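Local coordinates for protein maleylacetate reductase (Agrobacterium tumefaciens, PDB 3HL0) that catalyses the NAD-linked reduction of maleylacetate to 3-oxoadipate, probably in the breakdown of gamma-resorcylate, as a member of the iron-containing alcohol dehydrogenase family, at residues Ala79-Arg84 against Ile106-Ala112. Numbering follows the deposited sequence.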
loop_
_atom_site.group_PDB
_atom_site.type_symbol
_atom_site.label_atom_id
_atom_site.label_comp_id
_atom_site.label_asym_id
_atom_site.label_seq_id
_atom_site.Cartn_x
_atom_site.Cartn_y
_atom_site.Cartn_z
ATOM N N ALA A 79 10.796 15.663 -8.515
ATOM C CA ALA A 79 9.553 16.396 -8.763
ATOM C C ALA A 79 9.815 17.890 -8.900
ATOM O O ALA A 79 9.178 18.575 -9.701
ATOM C CB ALA A 79 8.548 16.152 -7.630
ATOM N N VAL A 80 10.733 18.407 -8.090
ATOM C CA VAL A 80 11.103 19.819 -8.184
ATOM C C VAL A 80 11.770 20.113 -9.529
ATOM O O VAL A 80 11.482 21.135 -10.153
ATOM C CB VAL A 80 12.014 20.261 -6.989
ATOM C CG1 VAL A 80 12.573 21.664 -7.200
ATOM C CG2 VAL A 80 11.213 20.210 -5.684
ATOM N N GLU A 81 12.619 19.197 -9.994
ATOM C CA GLU A 81 13.176 19.335 -11.337
ATOM C C GLU A 81 12.040 19.365 -12.376
ATOM O O GLU A 81 12.090 20.158 -13.304
ATOM C CB GLU A 81 14.181 18.226 -11.635
ATOM C CG GLU A 81 15.438 18.354 -10.798
ATOM C CD GLU A 81 16.313 17.102 -10.810
ATOM O OE1 GLU A 81 15.820 16.014 -11.198
ATOM O OE2 GLU A 81 17.504 17.215 -10.419
ATOM N N ALA A 82 11.008 18.533 -12.185
ATOM C CA ALA A 82 9.861 18.509 -13.097
ATOM C C ALA A 82 9.056 19.819 -13.037
ATOM O O ALA A 82 8.691 20.371 -14.097
ATOM C CB ALA A 82 8.963 17.293 -12.786
ATOM N N TYR A 83 8.849 20.337 -11.824
ATOM C CA TYR A 83 8.182 21.634 -11.594
ATOM C C TYR A 83 8.910 22.758 -12.330
ATOM O O TYR A 83 8.294 23.597 -13.018
ATOM C CB TYR A 83 8.098 21.913 -10.080
ATOM C CG TYR A 83 7.446 23.212 -9.681
ATOM C CD1 TYR A 83 6.068 23.279 -9.444
ATOM C CD2 TYR A 83 8.206 24.377 -9.509
ATOM C CE1 TYR A 83 5.457 24.467 -9.050
ATOM C CE2 TYR A 83 7.606 25.566 -9.119
ATOM C CZ TYR A 83 6.244 25.612 -8.903
ATOM O OH TYR A 83 5.691 26.809 -8.527
ATOM N N ARG A 84 10.237 22.766 -12.204
ATOM C CA ARG A 84 11.043 23.795 -12.862
ATOM C C ARG A 84 10.972 23.652 -14.372
ATOM O O ARG A 84 10.651 24.632 -15.084
ATOM C CB ARG A 84 12.488 23.777 -12.334
ATOM C CG ARG A 84 12.515 24.248 -10.873
ATOM C CD ARG A 84 13.887 24.234 -10.233
ATOM N NE ARG A 84 13.804 24.850 -8.915
ATOM C CZ ARG A 84 14.563 24.534 -7.875
ATOM N NH1 ARG A 84 15.478 23.571 -7.980
ATOM N NH2 ARG A 84 14.380 25.157 -6.712
ATOM N N ILE A 106 7.429 20.029 -2.333
ATOM C CA ILE A 106 7.766 20.882 -3.488
ATOM C C ILE A 106 7.579 22.350 -3.078
ATOM O O ILE A 106 8.439 23.167 -3.335
ATOM C CB ILE A 106 6.884 20.538 -4.729
ATOM C CG1 ILE A 106 7.225 19.146 -5.248
ATOM C CG2 ILE A 106 7.030 21.605 -5.834
ATOM C CD1 ILE A 106 6.160 18.586 -6.224
ATOM N N ALA A 107 6.476 22.677 -2.405
ATOM C CA ALA A 107 6.257 24.045 -1.917
ATOM C C ALA A 107 7.385 24.511 -0.988
ATOM O O ALA A 107 7.829 25.678 -1.085
ATOM C CB ALA A 107 4.895 24.147 -1.203
ATOM N N LEU A 108 7.863 23.631 -0.117
ATOM C CA LEU A 108 8.979 23.998 0.786
ATOM C C LEU A 108 10.207 24.495 0.018
ATOM O O LEU A 108 10.920 25.392 0.473
ATOM C CB LEU A 108 9.368 22.821 1.699
ATOM C CG LEU A 108 10.531 22.978 2.677
ATOM C CD1 LEU A 108 10.174 24.004 3.755
ATOM C CD2 LEU A 108 10.789 21.640 3.323
ATOM N N ARG A 109 10.428 23.927 -1.161
ATOM C CA ARG A 109 11.657 24.130 -1.898
ATOM C C ARG A 109 11.522 25.198 -2.973
ATOM O O ARG A 109 12.520 25.743 -3.450
ATOM C CB ARG A 109 12.089 22.801 -2.521
ATOM C CG ARG A 109 12.636 21.842 -1.466
ATOM C CD ARG A 109 12.628 20.415 -1.941
ATOM N NE ARG A 109 13.315 19.549 -0.993
ATOM C CZ ARG A 109 12.733 18.951 0.054
ATOM N NH1 ARG A 109 11.450 19.123 0.325
ATOM N NH2 ARG A 109 13.445 18.176 0.855
ATOM N N THR A 110 10.293 25.516 -3.364
ATOM C CA THR A 110 10.071 26.387 -4.521
ATOM C C THR A 110 9.080 27.520 -4.242
ATOM O O THR A 110 8.843 28.377 -5.112
ATOM C CB THR A 110 9.449 25.602 -5.682
ATOM O OG1 THR A 110 8.120 25.221 -5.295
ATOM C CG2 THR A 110 10.245 24.344 -6.034
ATOM N N ASP A 111 8.461 27.490 -3.071
ATOM C CA ASP A 111 7.321 28.354 -2.733
ATOM C C ASP A 111 6.119 28.253 -3.716
ATOM O O ASP A 111 5.306 29.180 -3.814
ATOM C CB ASP A 111 7.757 29.811 -2.513
ATOM C CG ASP A 111 7.019 30.471 -1.345
ATOM O OD1 ASP A 111 6.676 29.767 -0.359
ATOM O OD2 ASP A 111 6.790 31.696 -1.423
ATOM N N ALA A 112 6.003 27.125 -4.427
ATOM C CA ALA A 112 4.826 26.861 -5.281
ATOM C C ALA A 112 3.565 27.068 -4.456
ATOM O O ALA A 112 3.501 26.615 -3.297
ATOM C CB ALA A 112 4.854 25.402 -5.769
#
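Helices on one side of a parallel sheet commonly meet through apolar side chains, as segments 79-84 and 106-112 illustrate. Their axes approach to 10.3 Å at -61°, and no hydrogen bond joins them. Y83 loses the largest area: one face of its ring takes I106 CG2, 4.1 Å from Y83 CD1, and T110 OG1, while its phenol end reaches A112, Y83 CZ lying 3.4 Å from A112 CB. I106 meets three residues of the partner helix, its CD1 lying 3.7 Å from A79 CB and its CG1 4.2 Å from V80 CG2. V80 spreads to T110, CG1 to CG2 at 3.7 Å. The T110 hydroxyl is spent at home: OG1 donates to I106 O and accepts from A112 N in an ST turn spanning D111, the first residue to leave helical phi/psi, with positive phi. Beneath, Y83 and I106 rest on V91 of strand 90-95, so helices 73-85 and 97-110 pack over the Rossmann-like sheet of the nucleotide-binding domain, with A79 touching F64 of strand 60-64.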